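Local structure of Stk_08120 (Sulfolobus tokodaii str. 7, 2EJX) at residues E10-Q15 against N93-I98; Q33-I38 against F58-K63. The protein probably carries fatty acids, as a member of a thermoacidophile-specific family related to the Bet v 1-like proteins. All coordinates share one frame; numbering follows the deposited sequence.

Near the N terminus, strand 7-12 carries E10-Q15, the first half of contact 1. The chain then runs through helices 17-24 and 27-34 and reaches Q33-I38, which opens contact 2. Strands 38-42 and 48-55 follow before F58-K63 closes that smaller loop on strand 58-69. Two more strands lead to N93-I98, where contact 1 closes, so contact 2 is nested inside it. Contact 1 joins one outermost strand of the seven-stranded sheet to its neighbour; contact 2 ties the end of the helical pair to the same sheet. Their centres lie about 24 Å apart, yet I98 CG2 packs on I34 CD1 at 4.2 Å.

Contact 1. Residues E10-Q15 against N93-I98; sequences EIKTNQ and NNTLQI
I11 and L96 face each other as an antiparallel hydrogen-bonded pair, flanked by the non-hydrogen-bonded pairs E10-Q97 and K12-T95. The bond from I11 N to L96 O is 2.9 Å long, and its return, from L96 N to I11 O, is as short. Past the end of strand 7-12, T13 N continues the pairing to N94 O at 2.9 Å. Among polar side chains, K12 is bent at its second torsion (chi2 -92°), which places CD 3.7 Å from T95 OG1. The lysine chain lies beside T95, pointing the same way, and NZ donates a 2.8 Å hydrogen bond to T95 OG1. E10, extended with CG anti to its backbone N (chi1 176°), lays CG against T95 CG2 at 3.5 Å. Just before N93-I98, D92 bonds the T95 hydroxyl and K91 forms a salt bridge with the E10 carboxylate. T13 OG1 accepts from Q15 N at 2.9 Å, an ST turn, and also bonds D127 of helix 105-137, which pins the turn to that helix. Apolar contacts lie on the other face: I11 and L96 run side by side, with I11 CB on L96 CD1 at 3.8 Å. The I11 CD1 methyl meets I98 CD1 at 3.7 Å, while I11 also touches I126 of the long helix. A polar outer face and an apolar face turned to the helices are characteristic of an outermost strand in a Bet v 1-like antiparallel sheet wrapped round a long C-terminal helix.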
# COMPACT_ATOMS: atom_id res chain seq x y z
N GLU A 10 7.47 -9.63 2.81
CA GLU A 10 6.75 -10.79 2.35
C GLU A 10 5.59 -10.95 3.29
O GLU A 10 5.76 -10.74 4.50
CB GLU A 10 7.66 -12.03 2.47
CG GLU A 10 6.96 -13.30 2.10
CD GLU A 10 7.89 -14.48 2.05
OE1 GLU A 10 8.03 -15.16 3.07
OE2 GLU A 10 8.51 -14.71 0.98
N ILE A 11 4.42 -11.26 2.73
CA ILE A 11 3.23 -11.55 3.52
C ILE A 11 2.72 -12.91 3.14
O ILE A 11 2.52 -13.21 1.94
CB ILE A 11 2.14 -10.49 3.26
CG1 ILE A 11 2.66 -9.10 3.68
CG2 ILE A 11 0.78 -10.86 4.00
CD1 ILE A 11 1.61 -8.01 3.74
N LYS A 12 2.44 -13.72 4.17
CA LYS A 12 1.84 -15.03 4.04
C LYS A 12 0.35 -14.94 4.38
O LYS A 12 -0.02 -14.30 5.38
CB LYS A 12 2.55 -16.00 4.99
CG LYS A 12 4.03 -16.22 4.64
CD LYS A 12 4.11 -17.46 3.71
CE LYS A 12 5.49 -17.69 3.13
NZ LYS A 12 5.39 -18.67 1.96
N THR A 13 -0.49 -15.58 3.58
CA THR A 13 -1.93 -15.52 3.80
C THR A 13 -2.62 -16.85 3.51
O THR A 13 -2.23 -17.59 2.61
CB THR A 13 -2.60 -14.39 2.93
OG1 THR A 13 -4.03 -14.39 3.11
CG2 THR A 13 -2.32 -14.61 1.45
N ASN A 14 -3.61 -17.18 4.34
CA ASN A 14 -4.54 -18.27 4.08
C ASN A 14 -5.84 -17.80 3.44
O ASN A 14 -6.78 -18.59 3.27
CB ASN A 14 -4.89 -18.94 5.40
CG ASN A 14 -3.78 -19.82 5.91
OD1 ASN A 14 -2.93 -20.28 5.15
ND2 ASN A 14 -3.84 -20.12 7.21
N GLN A 15 -5.94 -16.51 3.13
CA GLN A 15 -7.14 -16.00 2.48
C GLN A 15 -6.98 -16.27 0.98
O GLN A 15 -5.86 -16.54 0.53
CB GLN A 15 -7.31 -14.48 2.75
CG GLN A 15 -7.92 -14.10 4.08
CD GLN A 15 -9.42 -14.18 4.05
OE1 GLN A 15 -10.02 -14.35 3.00
NE2 GLN A 15 -10.04 -14.07 5.21
N ASN A 93 0.40 -19.25 -4.19
CA ASN A 93 -1.00 -19.27 -3.71
C ASN A 93 -1.19 -18.75 -2.28
O ASN A 93 -2.33 -18.48 -1.86
CB ASN A 93 -1.59 -20.71 -3.81
CG ASN A 93 -3.02 -20.79 -3.22
OD1 ASN A 93 -3.23 -21.34 -2.12
ND2 ASN A 93 -3.98 -20.20 -3.92
N ASN A 94 -0.10 -18.61 -1.53
CA ASN A 94 -0.23 -18.20 -0.13
C ASN A 94 0.71 -17.08 0.26
O ASN A 94 0.91 -16.87 1.44
CB ASN A 94 0.02 -19.37 0.85
CG ASN A 94 -1.01 -20.47 0.74
OD1 ASN A 94 -2.13 -20.35 1.27
ND2 ASN A 94 -0.64 -21.57 0.08
N THR A 95 1.33 -16.40 -0.72
CA THR A 95 2.42 -15.49 -0.43
C THR A 95 2.40 -14.35 -1.44
O THR A 95 2.23 -14.58 -2.64
CB THR A 95 3.81 -16.18 -0.52
OG1 THR A 95 3.71 -17.48 0.05
CG2 THR A 95 4.86 -15.40 0.23
N LEU A 96 2.61 -13.14 -0.94
CA LEU A 96 2.84 -12.01 -1.78
C LEU A 96 4.04 -11.21 -1.30
O LEU A 96 4.57 -11.43 -0.20
CB LEU A 96 1.58 -11.15 -1.92
CG LEU A 96 0.90 -10.49 -0.72
CD1 LEU A 96 1.53 -9.16 -0.28
CD2 LEU A 96 -0.57 -10.27 -1.03
N GLN A 97 4.48 -10.29 -2.16
CA GLN A 97 5.56 -9.36 -1.81
C GLN A 97 5.09 -7.95 -2.04
O GLN A 97 4.48 -7.67 -3.07
CB GLN A 97 6.81 -9.66 -2.69
CG GLN A 97 8.14 -9.03 -2.19
CD GLN A 97 8.77 -9.65 -0.93
OE1 GLN A 97 9.61 -9.03 -0.26
NE2 GLN A 97 8.39 -10.86 -0.61
N ILE A 98 5.43 -7.05 -1.11
CA ILE A 98 5.19 -5.61 -1.24
C ILE A 98 6.56 -4.95 -1.30
O ILE A 98 7.42 -5.23 -0.45
CB ILE A 98 4.39 -5.05 -0.03
CG1 ILE A 98 3.07 -5.85 0.11
CG2 ILE A 98 4.20 -3.53 -0.15
CD1 ILE A 98 2.15 -5.34 1.23

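Contact 2. Residues Q33-I38 against F58-K63; sequences QIFPGI and FSYKVK
Y60 reaches from its strand to P36 and I38, and its hydroxyl is where most of the contact converges. CB of Y60 points toward 33-38, and chi1 of 64° sets CG between the backbone N and the carbonyl carbon. OH donates a short 2.5 Å hydrogen bond to P36 O, which lies at the edge of the Y60 ring and in its plane. Seen from the acceptor, the hydroxyl stands above the carbonyl plane, 37° out of it. The proline ring crosses the tyrosine side chain at about a right angle and sets CD 3.5 Å from OH. I38 also crosses at about a right angle, and its CD1 methyl approaches OH at 3.4 Å. F35 comes in obliquely: its CB is 3.6 Å from Y60 OH, which sits at the edge of the phenylalanine ring. Beyond the tyrosine, F35 CE2 meets V62 CG2 at 4.1 Å. The backbone here leaves helix 27-34 at F35 and enters edge strand 38-42, so the contact fastens this helix-to-strand connection to the inner face of the Bet v 1-like sheet. A phenylalanine in place of Y60 would probably leave the P36 carbonyl without this donor and open a small gap beside P36 CD, I38 CD1 and F35 CB. F35 also makes an edge-to-face ring contact with Y77 of strand 72-79, and P36 rests on Y114 of helix 105-137. Along strand 58-69, Y60 and V62 hold their places through backbone bonds to G53 and A51.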
# COMPACT_ATOMS: atom_id res chain seq x y z
N GLN A 33 -2.95 2.01 4.67
CA GLN A 33 -2.30 0.87 5.37
C GLN A 33 -0.79 0.95 5.41
O GLN A 33 -0.18 0.46 6.37
CB GLN A 33 -2.70 -0.48 4.78
CG GLN A 33 -4.13 -0.94 5.07
CD GLN A 33 -4.37 -1.40 6.50
OE1 GLN A 33 -5.53 -1.66 6.92
NE2 GLN A 33 -3.31 -1.50 7.26
N ILE A 34 -0.19 1.54 4.35
CA ILE A 34 1.28 1.48 4.15
C ILE A 34 2.00 2.81 4.31
O ILE A 34 3.05 2.88 4.96
CB ILE A 34 1.63 0.80 2.77
CG1 ILE A 34 1.23 -0.69 2.80
CG2 ILE A 34 3.15 0.88 2.47
CD1 ILE A 34 1.07 -1.27 1.43
N PHE A 35 1.42 3.88 3.77
CA PHE A 35 2.09 5.17 3.79
C PHE A 35 2.12 5.74 5.22
O PHE A 35 1.25 5.40 6.02
CB PHE A 35 1.45 6.14 2.79
CG PHE A 35 2.04 6.02 1.40
CD1 PHE A 35 2.09 4.78 0.77
CD2 PHE A 35 2.58 7.12 0.77
CE1 PHE A 35 2.65 4.64 -0.51
CE2 PHE A 35 3.17 7.00 -0.51
CZ PHE A 35 3.18 5.76 -1.15
N PRO A 36 3.15 6.57 5.56
CA PRO A 36 3.19 7.12 6.93
C PRO A 36 2.08 8.11 7.26
O PRO A 36 1.98 9.15 6.62
CB PRO A 36 4.56 7.83 7.01
CG PRO A 36 5.28 7.53 5.75
CD PRO A 36 4.30 7.00 4.73
N GLY A 37 1.28 7.78 8.27
CA GLY A 37 0.39 8.76 8.92
C GLY A 37 -0.63 9.41 7.98
O GLY A 37 -0.88 10.61 8.07
N ILE A 38 -1.23 8.59 7.11
CA ILE A 38 -2.29 9.07 6.19
C ILE A 38 -3.53 9.56 6.97
O ILE A 38 -4.08 8.83 7.79
CB ILE A 38 -2.68 7.98 5.14
CG1 ILE A 38 -1.50 7.66 4.22
CG2 ILE A 38 -3.94 8.37 4.32
CD1 ILE A 38 -1.23 8.77 3.19
N PHE A 58 6.72 16.65 9.06
CA PHE A 58 6.53 16.76 7.63
C PHE A 58 5.19 16.29 7.10
O PHE A 58 4.98 15.11 6.95
CB PHE A 58 7.64 15.99 6.93
CG PHE A 58 8.99 16.35 7.48
CD1 PHE A 58 9.50 17.62 7.27
CD2 PHE A 58 9.72 15.44 8.23
CE1 PHE A 58 10.75 17.98 7.81
CE2 PHE A 58 10.97 15.79 8.78
CZ PHE A 58 11.47 17.05 8.56
N SER A 59 4.32 17.24 6.78
CA SER A 59 3.10 16.95 6.02
C SER A 59 3.42 16.72 4.56
O SER A 59 4.33 17.35 3.98
CB SER A 59 2.13 18.11 6.13
OG SER A 59 1.75 18.25 7.49
N TYR A 60 2.65 15.83 3.93
CA TYR A 60 2.84 15.60 2.52
C TYR A 60 1.51 15.32 1.86
O TYR A 60 0.54 14.92 2.53
CB TYR A 60 3.83 14.46 2.25
CG TYR A 60 3.35 13.12 2.74
CD1 TYR A 60 2.66 12.25 1.89
CD2 TYR A 60 3.53 12.75 4.08
CE1 TYR A 60 2.19 11.03 2.34
CE2 TYR A 60 3.08 11.51 4.54
CZ TYR A 60 2.40 10.67 3.67
OH TYR A 60 1.94 9.44 4.10
N LYS A 61 1.47 15.62 0.57
CA LYS A 61 0.31 15.34 -0.30
C LYS A 61 0.76 14.38 -1.35
O LYS A 61 1.71 14.67 -2.10
CB LYS A 61 -0.15 16.62 -0.99
CG LYS A 61 -1.04 17.47 -0.18
CD LYS A 61 -1.27 18.83 -0.85
CE LYS A 61 -2.58 18.89 -1.62
NZ LYS A 61 -2.44 18.37 -3.01
N VAL A 62 0.11 13.23 -1.44
CA VAL A 62 0.47 12.24 -2.44
C VAL A 62 -0.78 11.96 -3.31
O VAL A 62 -1.93 12.03 -2.83
CB VAL A 62 1.13 10.97 -1.81
CG1 VAL A 62 0.21 10.32 -0.81
CG2 VAL A 62 1.57 9.96 -2.85
N LYS A 63 -0.55 11.74 -4.60
CA LYS A 63 -1.62 11.28 -5.50
C LYS A 63 -1.00 10.32 -6.52
O LYS A 63 0.21 10.23 -6.67
CB LYS A 63 -2.31 12.47 -6.20
CG LYS A 63 -1.45 13.11 -7.26
CD LYS A 63 -2.06 14.43 -7.68
CE LYS A 63 -1.43 14.97 -8.98
NZ LYS A 63 -0.26 15.77 -8.64